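Local structure of nuclear and cytoplasmic polyadenylated RNA-binding protein PUB1 (Saccharomyces cerevisiae, 3MD1) at residues F25-M34 with Y45-D55. The protein binds polyadenylated RNA with a preference for poly(U), and also T-rich single-stranded DNA, this chain being the second of its RRM domains. Numbering follows the deposited sequence.
Sequences FPSYLSGHVM and YGFVSFTSQDD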
ATOM      1  N   PHE A  25      -4.654   9.433  -6.610  1.00 16.52           N
ATOM      2  CA  PHE A  25      -4.336  10.386  -5.566  1.00 16.15           C
ATOM      3  C   PHE A  25      -3.242  11.337  -6.019  1.00 16.91           C
ATOM      4  O   PHE A  25      -2.294  10.902  -6.690  1.00 17.02           O
ATOM      5  CB  PHE A  25      -3.920   9.663  -4.289  1.00 15.87           C
ATOM      6  CG  PHE A  25      -5.080   9.109  -3.522  1.00 14.48           C
ATOM      7  CD1 PHE A  25      -5.812   9.922  -2.666  1.00 14.19           C
ATOM      8  CD2 PHE A  25      -5.448   7.771  -3.650  1.00 13.76           C
ATOM      9  CE1 PHE A  25      -6.905   9.415  -1.964  1.00 13.51           C
ATOM     10  CE2 PHE A  25      -6.527   7.257  -2.931  1.00 13.08           C
ATOM     11  CZ  PHE A  25      -7.263   8.090  -2.093  1.00 12.86           C
ATOM     12  N   PRO A  26      -3.356  12.625  -5.640  1.00 16.93           N
ATOM     13  CA  PRO A  26      -2.316  13.607  -5.979  1.00 17.15           C
ATOM     14  C   PRO A  26      -0.921  13.121  -5.606  1.00 17.04           C
ATOM     15  O   PRO A  26      -0.718  12.581  -4.510  1.00 17.07           O
ATOM     16  CB  PRO A  26      -2.694  14.823  -5.130  1.00 17.38           C
ATOM     17  CG  PRO A  26      -4.164  14.721  -4.987  1.00 17.60           C
ATOM     18  CD  PRO A  26      -4.509  13.262  -4.971  1.00 16.88           C
ATOM     19  N   SER A  27       0.014  13.294  -6.538  1.00 17.14           N
ATOM     20  CA  SER A  27       1.432  12.959  -6.342  1.00 16.96           C
ATOM     21  C   SER A  27       1.810  11.473  -6.340  1.00 16.39           C
ATOM     22  O   SER A  27       2.973  11.146  -6.108  1.00 15.83           O
ATOM     23  CB  SER A  27       2.007  13.672  -5.108  1.00 17.29           C
ATOM     24  OG  SER A  27       1.955  15.077  -5.300  1.00 18.87           O
ATOM     25  N   TYR A  28       0.843  10.594  -6.600  1.00 15.28           N
ATOM     26  CA  TYR A  28       1.093   9.150  -6.714  1.00 15.19           C
ATOM     27  C   TYR A  28       2.157   8.856  -7.763  1.00 14.95           C
ATOM     28  O   TYR A  28       2.146   9.436  -8.861  1.00 14.91           O
ATOM     29  CB  TYR A  28      -0.204   8.412  -7.071  1.00 15.13           C
ATOM     30  CG  TYR A  28      -0.023   6.967  -7.513  1.00 14.63           C
ATOM     31  CD1 TYR A  28      -0.036   5.925  -6.579  1.00 14.13           C
ATOM     32  CD2 TYR A  28       0.152   6.640  -8.863  1.00 14.08           C
ATOM     33  CE1 TYR A  28       0.123   4.599  -6.982  1.00 15.16           C
ATOM     34  CE2 TYR A  28       0.310   5.318  -9.274  1.00 15.40           C
ATOM     35  CZ  TYR A  28       0.289   4.307  -8.332  1.00 15.01           C
ATOM     36  OH  TYR A  28       0.438   3.007  -8.719  1.00 16.27           O
ATOM     37  N   LEU A  29       3.059   7.941  -7.421  1.00 14.56           N
ATOM     38  CA  LEU A  29       4.125   7.506  -8.314  1.00 14.63           C
ATOM     39  C   LEU A  29       3.992   6.046  -8.710  1.00 14.67           C
ATOM     40  O   LEU A  29       4.090   5.706  -9.898  1.00 15.61           O
ATOM     41  CB  LEU A  29       5.491   7.727  -7.659  1.00 14.55           C
ATOM     42  CG  LEU A  29       6.031   9.151  -7.582  1.00 14.56           C
ATOM     43  CD1 LEU A  29       7.258   9.184  -6.678  1.00 14.42           C
ATOM     44  CD2 LEU A  29       6.376   9.677  -8.986  1.00 12.57           C
ATOM     45  N   SER A  30       3.801   5.180  -7.714  1.00 13.95           N
ATOM     46  CA  SER A  30       3.893   3.735  -7.922  1.00 13.85           C
ATOM     47  C   SER A  30       3.305   2.942  -6.760  1.00 12.98           C
ATOM     48  O   SER A  30       3.095   3.481  -5.671  1.00 12.62           O
ATOM     49  CB  SER A  30       5.364   3.342  -8.109  1.00 13.90           C
ATOM     50  OG  SER A  30       6.138   3.820  -7.018  1.00 17.10           O
ATOM     51  N   GLY A  31       3.036   1.661  -6.998  1.00 12.44           N
ATOM     52  CA  GLY A  31       2.627   0.731  -5.935  1.00 12.22           C
ATOM     53  C   GLY A  31       3.129  -0.684  -6.172  1.00 11.60           C
ATOM     54  O   GLY A  31       3.235  -1.120  -7.320  1.00 12.34           O
ATOM     55  N   HIS A  32       3.453  -1.400  -5.091  1.00 11.05           N
ATOM     56  CA  HIS A  32       3.939  -2.795  -5.178  1.00 10.65           C
ATOM     57  C   HIS A  32       3.410  -3.654  -4.044  1.00 10.80           C
ATOM     58  O   HIS A  32       3.461  -3.254  -2.875  1.00 10.51           O
ATOM     59  CB  HIS A  32       5.471  -2.869  -5.096  1.00 10.71           C
ATOM     60  CG  HIS A  32       6.178  -2.184  -6.209  1.00 11.24           C
ATOM     61  ND1 HIS A  32       6.618  -0.880  -6.117  1.00 12.43           N
ATOM     62  CD2 HIS A  32       6.542  -2.623  -7.435  1.00 12.90           C
ATOM     63  CE1 HIS A  32       7.214  -0.543  -7.246  1.00 10.69           C
ATOM     64  NE2 HIS A  32       7.191  -1.584  -8.059  1.00 14.46           N
ATOM     65  N   VAL A  33       2.935  -4.848  -4.382  1.00 10.37           N
ATOM     66  CA  VAL A  33       2.586  -5.832  -3.371  1.00 10.27           C
ATOM     67  C   VAL A  33       3.813  -6.681  -3.089  1.00 10.59           C
ATOM     68  O   VAL A  33       4.440  -7.188  -4.024  1.00 10.32           O
ATOM     69  CB  VAL A  33       1.419  -6.752  -3.819  1.00 10.41           C
ATOM     70  CG1 VAL A  33       1.173  -7.841  -2.800  1.00 11.26           C
ATOM     71  CG2 VAL A  33       0.156  -5.957  -4.028  1.00 10.97           C
ATOM     72  N   MET A  34       4.152  -6.833  -1.811  1.00 10.21           N
ATOM     73  CA  MET A  34       5.268  -7.692  -1.400  1.00 10.68           C
ATOM     74  C   MET A  34       4.918  -9.165  -1.419  1.00 10.49           C
ATOM     75  O   MET A  34       3.844  -9.583  -0.990  1.00 10.71           O
ATOM     76  CB  MET A  34       5.780  -7.311  -0.014  1.00 10.92           C
ATOM     77  CG  MET A  34       6.182  -5.873   0.084  1.00 12.59           C
ATOM     78  SD  MET A  34       7.365  -5.475  -1.195  1.00 18.16           S
ATOM     79  CE  MET A  34       8.784  -6.342  -0.552  1.00 13.44           C
ATOM     80  N   TYR A  45       1.003  -7.408   2.369  1.00  5.14           N
ATOM     81  CA  TYR A  45       1.251  -5.977   2.487  1.00  5.56           C
ATOM     82  C   TYR A  45       1.981  -5.486   1.271  1.00  4.80           C
ATOM     83  O   TYR A  45       2.475  -6.283   0.474  1.00  4.38           O
ATOM     84  CB  TYR A  45       1.996  -5.609   3.787  1.00  5.53           C
ATOM     85  CG  TYR A  45       3.329  -6.294   3.996  1.00  5.82           C
ATOM     86  CD1 TYR A  45       3.430  -7.406   4.828  1.00  6.04           C
ATOM     87  CD2 TYR A  45       4.482  -5.802   3.410  1.00  6.79           C
ATOM     88  CE1 TYR A  45       4.633  -8.033   5.054  1.00  7.21           C
ATOM     89  CE2 TYR A  45       5.728  -6.426   3.641  1.00  6.03           C
ATOM     90  CZ  TYR A  45       5.785  -7.536   4.461  1.00  6.06           C
ATOM     91  OH  TYR A  45       6.981  -8.169   4.699  1.00  8.93           O
ATOM     92  N   GLY A  46       2.020  -4.168   1.128  1.00  4.38           N
ATOM     93  CA  GLY A  46       2.611  -3.547  -0.041  1.00  4.37           C
ATOM     94  C   GLY A  46       3.039  -2.125   0.267  1.00  5.19           C
ATOM     95  O   GLY A  46       2.896  -1.657   1.390  1.00  5.44           O
ATOM     96  N   PHE A  47       3.539  -1.441  -0.748  1.00  5.52           N
ATOM     97  CA  PHE A  47       3.968  -0.051  -0.631  1.00  6.22           C
ATOM     98  C   PHE A  47       3.355   0.811  -1.723  1.00  6.87           C
ATOM     99  O   PHE A  47       3.158   0.340  -2.855  1.00  7.85           O
ATOM    100  CB  PHE A  47       5.494   0.053  -0.762  1.00  6.31           C
ATOM    101  CG  PHE A  47       6.244  -0.643   0.317  1.00  6.57           C
ATOM    102  CD1 PHE A  47       6.440  -0.033   1.546  1.00  6.86           C
ATOM    103  CD2 PHE A  47       6.777  -1.911   0.096  1.00  6.20           C
ATOM    104  CE1 PHE A  47       7.143  -0.685   2.562  1.00  7.45           C
ATOM    105  CE2 PHE A  47       7.472  -2.567   1.098  1.00  6.73           C
ATOM    106  CZ  PHE A  47       7.656  -1.954   2.335  1.00  7.58           C
ATOM    107  N   VAL A  48       3.092   2.078  -1.385  1.00  7.91           N
ATOM    108  CA  VAL A  48       2.644   3.106  -2.340  1.00  8.49           C
ATOM    109  C   VAL A  48       3.515   4.369  -2.173  1.00  9.22           C
ATOM    110  O   VAL A  48       3.703   4.848  -1.054  1.00  9.69           O
ATOM    111  CB  VAL A  48       1.145   3.439  -2.159  1.00  8.88           C
ATOM    112  CG1 VAL A  48       0.729   4.508  -3.166  1.00  8.63           C
ATOM    113  CG2 VAL A  48       0.303   2.190  -2.371  1.00  7.76           C
ATOM    114  N   SER A  49       4.046   4.878  -3.289  0.50  9.98           N
ATOM    115  CA  SER A  49       5.007   5.985  -3.292  0.50 10.76           C
ATOM    116  C   SER A  49       4.390   7.282  -3.813  0.50 11.15           C
ATOM    117  O   SER A  49       3.531   7.251  -4.693  0.50 11.43           O
ATOM    118  CB  SER A  49       6.227   5.625  -4.153  0.50 10.87           C
ATOM    119  OG  SER A  49       7.240   6.614  -4.057  0.50 12.48           O
ATOM    120  N   PHE A  50       4.849   8.411  -3.266  1.00 11.30           N
ATOM    121  CA  PHE A  50       4.373   9.753  -3.647  1.00 12.07           C
ATOM    122  C   PHE A  50       5.528  10.752  -3.770  1.00 13.30           C
ATOM    123  O   PHE A  50       6.572  10.593  -3.119  1.00 12.94           O
ATOM    124  CB  PHE A  50       3.382  10.294  -2.603  1.00 11.76           C
ATOM    125  CG  PHE A  50       2.117   9.481  -2.470  1.00 11.15           C
ATOM    126  CD1 PHE A  50       2.088   8.319  -1.701  1.00 13.13           C
ATOM    127  CD2 PHE A  50       0.943   9.896  -3.094  1.00 11.96           C
ATOM    128  CE1 PHE A  50       0.918   7.571  -1.591  1.00 10.37           C
ATOM    129  CE2 PHE A  50      -0.238   9.156  -2.973  1.00 10.84           C
ATOM    130  CZ  PHE A  50      -0.244   7.992  -2.224  1.00 12.28           C
ATOM    131  N   THR A  51       5.336  11.804  -4.571  1.00 14.45           N
ATOM    132  CA  THR A  51       6.362  12.866  -4.677  1.00 15.86           C
ATOM    133  C   THR A  51       6.335  13.818  -3.478  1.00 16.50           C
ATOM    134  O   THR A  51       7.344  14.456  -3.153  1.00 17.19           O
ATOM    135  CB  THR A  51       6.243  13.709  -5.977  1.00 15.88           C
ATOM    136  OG1 THR A  51       5.043  14.488  -5.951  1.00 18.20           O
ATOM    137  CG2 THR A  51       6.266  12.839  -7.219  1.00 15.86           C
ATOM    138  N   SER A  52       5.178  13.890  -2.821  1.00 16.86           N
ATOM    139  CA  SER A  52       4.882  14.915  -1.827  1.00 17.73           C
ATOM    140  C   SER A  52       4.455  14.308  -0.490  1.00 17.45           C
ATOM    141  O   SER A  52       3.609  13.411  -0.452  1.00 17.87           O
ATOM    142  CB  SER A  52       3.769  15.822  -2.354  1.00 17.90           C
ATOM    143  OG  SER A  52       3.118  16.514  -1.299  1.00 19.37           O
ATOM    144  N   GLN A  53       5.033  14.815   0.599  1.00 17.19           N
ATOM    145  CA  GLN A  53       4.698  14.328   1.939  1.00 16.66           C
ATOM    146  C   GLN A  53       3.241  14.597   2.310  1.00 16.46           C
ATOM    147  O   GLN A  53       2.544  13.696   2.796  1.00 15.96           O
ATOM    148  CB  GLN A  53       5.626  14.921   3.002  1.00 16.92           C
ATOM    149  CG  GLN A  53       5.436  14.303   4.388  1.00 18.25           C
ATOM    150  CD  GLN A  53       6.253  14.991   5.457  1.00 19.78           C
ATOM    151  OE1 GLN A  53       7.197  15.728   5.159  1.00 19.46           O
ATOM    152  NE2 GLN A  53       5.898  14.757   6.710  1.00 19.72           N
ATOM    153  N   ASP A  54       2.785  15.829   2.083  1.00 15.96           N
ATOM    154  CA  ASP A  54       1.411  16.199   2.415  1.00 15.78           C
ATOM    155  C   ASP A  54       0.407  15.335   1.656  1.00 14.99           C
ATOM    156  O   ASP A  54      -0.612  14.923   2.216  1.00 14.94           O
ATOM    157  CB  ASP A  54       1.159  17.690   2.148  1.00 16.08           C
ATOM    158  CG  ASP A  54       1.860  18.600   3.152  1.00 18.10           C
ATOM    159  OD1 ASP A  54       2.376  18.099   4.179  1.00 20.64           O
ATOM    160  OD2 ASP A  54       1.891  19.826   2.908  1.00 18.88           O
ATOM    161  N   ASP A  55       0.715  15.054   0.390  1.00 14.37           N
ATOM    162  CA  ASP A  55      -0.133  14.214  -0.456  1.00 13.31           C
ATOM    163  C   ASP A  55      -0.119  12.733  -0.036  1.00 12.71           C
ATOM    164  O   ASP A  55      -1.160  12.067  -0.046  1.00 12.10           O
ATOM    165  CB  ASP A  55       0.268  14.376  -1.927  1.00 13.58           C
ATOM    166  CG  ASP A  55      -0.165  15.720  -2.514  1.00 13.85           C
ATOM    167  OD1 ASP A  55      -1.170  16.290  -2.044  1.00 15.39           O
ATOM    168  OD2 ASP A  55       0.489  16.207  -3.458  1.00 16.90           O
TER
HETATM  169  O   HOH W   1      -2.530  12.196  -2.406  1.00 24.42           O
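Strands 28-34 and 45-50 run antiparallel at 166°; His-32 N donates to Phe-47 O and Phe-47 N to His-32 O, both at 2.8 Å. Met-34, bent at chi2 and chi3 (-54° and -72°), sets SD at the edge of the Phe-47 ring, 4.9 Å from its centroid, a Met-aromatic contact. Met-34 CG also touches Tyr-45 CE2 at 3.6 Å. Phe-47 shares its sheet face with Ser-30, His-32 and Ser-49. On the opposite face, Val-48 CG1 meets the edge of the Tyr-28 ring, 3.8 Å from Tyr-28 CD1, and Phe-50 turns its ring edge to Phe-25 CB and Pro-26 O. Ser-27 OG donates to Asp-55 OD2 at 2.6 Å, on the anti side and somewhat out of the carboxylate plane. Ser-52 OG caps the helix by accepting from Asp-55 N. Without the Asp-55 carboxylate, as with an alanine here, the Ser-27 hydroxyl would probably lose that acceptor and be set free to turn. Arg-43 to Phe-50 matches the RNP1 consensus; its aromatics Tyr-45 and Phe-47 probably lie on the RNA-binding face, as in other RRMs. Strand 28-35 edges the sheet and strand 45-50 pairs on with 2-7; Val-33 and Val-48 pack on helix 15-22, Phe-50 on helix 53-63.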